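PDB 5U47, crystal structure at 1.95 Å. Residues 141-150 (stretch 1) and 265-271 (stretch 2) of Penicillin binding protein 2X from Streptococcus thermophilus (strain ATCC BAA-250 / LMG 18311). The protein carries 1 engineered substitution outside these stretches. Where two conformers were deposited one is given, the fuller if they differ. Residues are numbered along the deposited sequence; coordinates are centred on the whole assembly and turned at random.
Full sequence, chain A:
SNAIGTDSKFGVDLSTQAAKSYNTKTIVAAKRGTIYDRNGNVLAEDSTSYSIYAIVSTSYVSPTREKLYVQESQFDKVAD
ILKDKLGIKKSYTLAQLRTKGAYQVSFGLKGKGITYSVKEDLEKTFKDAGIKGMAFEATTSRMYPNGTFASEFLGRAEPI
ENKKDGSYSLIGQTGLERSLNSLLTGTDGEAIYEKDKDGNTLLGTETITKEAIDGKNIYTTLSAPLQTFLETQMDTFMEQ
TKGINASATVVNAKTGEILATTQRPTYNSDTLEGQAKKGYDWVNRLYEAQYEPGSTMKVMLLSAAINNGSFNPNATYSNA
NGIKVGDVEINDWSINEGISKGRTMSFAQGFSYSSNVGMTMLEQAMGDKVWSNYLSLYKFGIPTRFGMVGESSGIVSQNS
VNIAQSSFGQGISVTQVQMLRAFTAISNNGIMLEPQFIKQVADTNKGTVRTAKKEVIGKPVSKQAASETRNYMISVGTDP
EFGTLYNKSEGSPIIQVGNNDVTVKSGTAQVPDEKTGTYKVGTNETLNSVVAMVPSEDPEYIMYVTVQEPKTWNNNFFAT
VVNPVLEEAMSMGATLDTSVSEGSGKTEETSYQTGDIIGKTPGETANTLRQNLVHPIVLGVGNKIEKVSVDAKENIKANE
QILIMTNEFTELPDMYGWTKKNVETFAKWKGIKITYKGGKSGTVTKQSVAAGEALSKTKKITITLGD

Stretch 1 (141-150) SRMYPNGTFA
Stretch 2, residues 265-271: PTYNSDT

Two stretches more than a hundred residues apart are joined by just two hydrogen bonds, each using a backbone N-H as donor, and a type I turn separates their anchor points. The turn runs from Tyr144 to Gly147 and is closed by Gly147 N to Tyr144 O at 3.2 Å. It follows the strand ending at Met143; stretch 2 has no regular structure. CA atoms pair Tyr144 with Asp270 (4.7 Å) and Thr148 with Asn268 (4.1 Å), so the chains run in opposite directions.

At one anchor, Tyr144 N donates to Asp270 OD1 (2.9 Å, 174°), the t rotamer of Asp270 (chi1 -158°) bringing its carboxylate to the strand end. At the other, Ser269 N donates to Gly147 O (3.0 Å, 153°). Gly147 has phi/psi 62/-119, which favours glycine, and an ideal CB would lie 3.1 Å from Asn268 ND2. Its CA rests 3.3 Å from Asn268 OD1, an atom that also accepts from Asp270 N (2.8 Å) and Thr271 N (3.2 Å), bracing the bend at phi/psi -63/-28 and -82/-36 for Ser269 and Asp270.

Buried Tyr144 (m, chi2 87°) points toward stretch 2, with CD1 3.3 Å from Ser269 O; compact Ser269 (m) faces it, CB to CB 3.6 Å. Thr148 (m) packs CG2 against Thr266 CG2 at 3.6 Å. The contact buries 423 Å².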

# COMPACT_ATOMS: atom_id res chain seq x y z
N SER A 141 0.29 11.82 -21.36
CA SER A 141 1.17 11.77 -20.19
C SER A 141 0.30 11.55 -18.94
O SER A 141 -0.92 11.74 -18.97
CB SER A 141 1.98 13.06 -20.06
OG SER A 141 1.12 14.17 -19.91
N ARG A 142 0.93 11.12 -17.86
CA ARG A 142 0.23 10.87 -16.62
C ARG A 142 0.43 12.08 -15.72
O ARG A 142 1.56 12.50 -15.52
CB ARG A 142 0.81 9.62 -15.97
CG ARG A 142 0.01 9.02 -14.83
CD ARG A 142 -1.30 8.40 -15.33
NE ARG A 142 -1.84 7.47 -14.36
CZ ARG A 142 -3.09 6.99 -14.37
NH1 ARG A 142 -3.99 7.36 -15.31
NH2 ARG A 142 -3.45 6.14 -13.44
N MET A 143 -0.67 12.64 -15.21
CA MET A 143 -0.64 13.83 -14.35
C MET A 143 -0.91 13.43 -12.89
O MET A 143 -1.81 12.63 -12.63
CB MET A 143 -1.71 14.82 -14.84
CG MET A 143 -1.88 16.05 -13.96
SD MET A 143 -3.25 17.11 -14.46
CE MET A 143 -3.22 18.27 -13.09
N TYR A 144 -0.15 14.01 -11.95
CA TYR A 144 -0.26 13.71 -10.51
C TYR A 144 -0.50 15.08 -9.86
O TYR A 144 0.44 15.74 -9.42
CB TYR A 144 1.02 13.02 -9.99
CG TYR A 144 1.26 11.67 -10.62
CD1 TYR A 144 1.96 11.54 -11.81
CD2 TYR A 144 0.77 10.50 -10.01
CE1 TYR A 144 2.18 10.28 -12.38
CE2 TYR A 144 0.98 9.25 -10.57
CZ TYR A 144 1.69 9.15 -11.75
OH TYR A 144 1.87 7.89 -12.32
N PRO A 145 -1.77 15.51 -9.80
CA PRO A 145 -2.12 16.89 -9.41
C PRO A 145 -1.70 17.36 -8.03
O PRO A 145 -1.55 18.58 -7.83
CB PRO A 145 -3.65 16.91 -9.48
CG PRO A 145 -4.04 15.70 -10.25
CD PRO A 145 -2.98 14.69 -10.05
N ASN A 146 -1.53 16.42 -7.10
CA ASN A 146 -1.16 16.76 -5.73
C ASN A 146 0.35 16.90 -5.49
O ASN A 146 0.75 17.19 -4.37
CB ASN A 146 -1.78 15.74 -4.77
CG ASN A 146 -3.29 15.74 -4.85
OD1 ASN A 146 -3.96 16.63 -4.35
ND2 ASN A 146 -3.83 14.73 -5.50
N GLY A 147 1.17 16.73 -6.52
CA GLY A 147 2.64 16.89 -6.37
C GLY A 147 3.25 15.88 -5.38
O GLY A 147 3.21 14.66 -5.62
N THR A 148 3.85 16.39 -4.30
CA THR A 148 4.45 15.55 -3.24
C THR A 148 3.31 15.08 -2.33
O THR A 148 2.89 15.79 -1.40
CB THR A 148 5.53 16.32 -2.49
OG1 THR A 148 6.53 16.76 -3.43
CG2 THR A 148 6.16 15.46 -1.44
N PHE A 149 2.82 13.88 -2.62
CA PHE A 149 1.62 13.35 -1.99
C PHE A 149 1.62 11.85 -2.20
O PHE A 149 1.43 11.38 -3.33
CB PHE A 149 0.40 14.01 -2.69
CG PHE A 149 -0.96 13.52 -2.23
CD1 PHE A 149 -1.47 12.31 -2.66
CD2 PHE A 149 -1.76 14.33 -1.43
CE1 PHE A 149 -2.72 11.88 -2.25
CE2 PHE A 149 -3.02 13.92 -1.03
CZ PHE A 149 -3.50 12.69 -1.46
N ALA A 150 1.83 11.09 -1.12
CA ALA A 150 1.88 9.60 -1.17
C ALA A 150 2.60 9.12 -2.41
O ALA A 150 2.16 8.17 -3.07
CB ALA A 150 0.48 9.06 -1.15
N PRO A 265 13.03 9.83 2.56
CA PRO A 265 12.81 10.97 1.66
C PRO A 265 11.80 10.63 0.58
O PRO A 265 11.55 9.46 0.32
CB PRO A 265 14.20 11.19 1.03
CG PRO A 265 14.85 9.86 1.12
CD PRO A 265 14.40 9.31 2.45
N THR A 266 11.23 11.66 -0.05
CA THR A 266 10.20 11.45 -1.06
C THR A 266 10.50 12.27 -2.28
O THR A 266 11.60 12.82 -2.41
CB THR A 266 8.80 11.77 -0.47
OG1 THR A 266 7.76 11.33 -1.36
CG2 THR A 266 8.68 13.27 -0.18
N TYR A 267 9.54 12.31 -3.21
CA TYR A 267 9.66 13.11 -4.42
C TYR A 267 8.29 13.66 -4.85
O TYR A 267 7.23 13.19 -4.41
CB TYR A 267 10.25 12.26 -5.57
CG TYR A 267 9.39 11.10 -6.04
CD1 TYR A 267 9.45 9.86 -5.40
CD2 TYR A 267 8.54 11.22 -7.15
CE1 TYR A 267 8.66 8.79 -5.83
CE2 TYR A 267 7.77 10.15 -7.59
CZ TYR A 267 7.84 8.93 -6.92
OH TYR A 267 7.07 7.87 -7.35
N ASN A 268 8.34 14.66 -5.72
CA ASN A 268 7.11 15.22 -6.32
C ASN A 268 6.69 14.27 -7.44
O ASN A 268 7.44 14.08 -8.41
CB ASN A 268 7.37 16.62 -6.86
CG ASN A 268 6.12 17.27 -7.42
OD1 ASN A 268 5.38 16.67 -8.22
ND2 ASN A 268 5.87 18.50 -7.00
N SER A 269 5.51 13.67 -7.31
CA SER A 269 5.03 12.69 -8.32
C SER A 269 4.81 13.23 -9.73
O SER A 269 4.92 12.47 -10.71
CB SER A 269 3.73 12.01 -7.84
OG SER A 269 3.98 11.16 -6.74
N ASP A 270 4.49 14.52 -9.84
CA ASP A 270 4.21 15.12 -11.14
C ASP A 270 5.50 15.50 -11.87
O ASP A 270 5.57 15.36 -13.06
CB ASP A 270 3.32 16.35 -10.98
CG ASP A 270 2.54 16.71 -12.26
OD1 ASP A 270 1.93 15.82 -12.91
OD2 ASP A 270 2.50 17.91 -12.61
N THR A 271 6.51 15.97 -11.14
CA THR A 271 7.77 16.44 -11.73
C THR A 271 9.01 15.56 -11.50
O THR A 271 10.05 15.79 -12.12
CB THR A 271 8.12 17.83 -11.17
OG1 THR A 271 8.51 17.72 -9.81
CG2 THR A 271 6.92 18.76 -11.28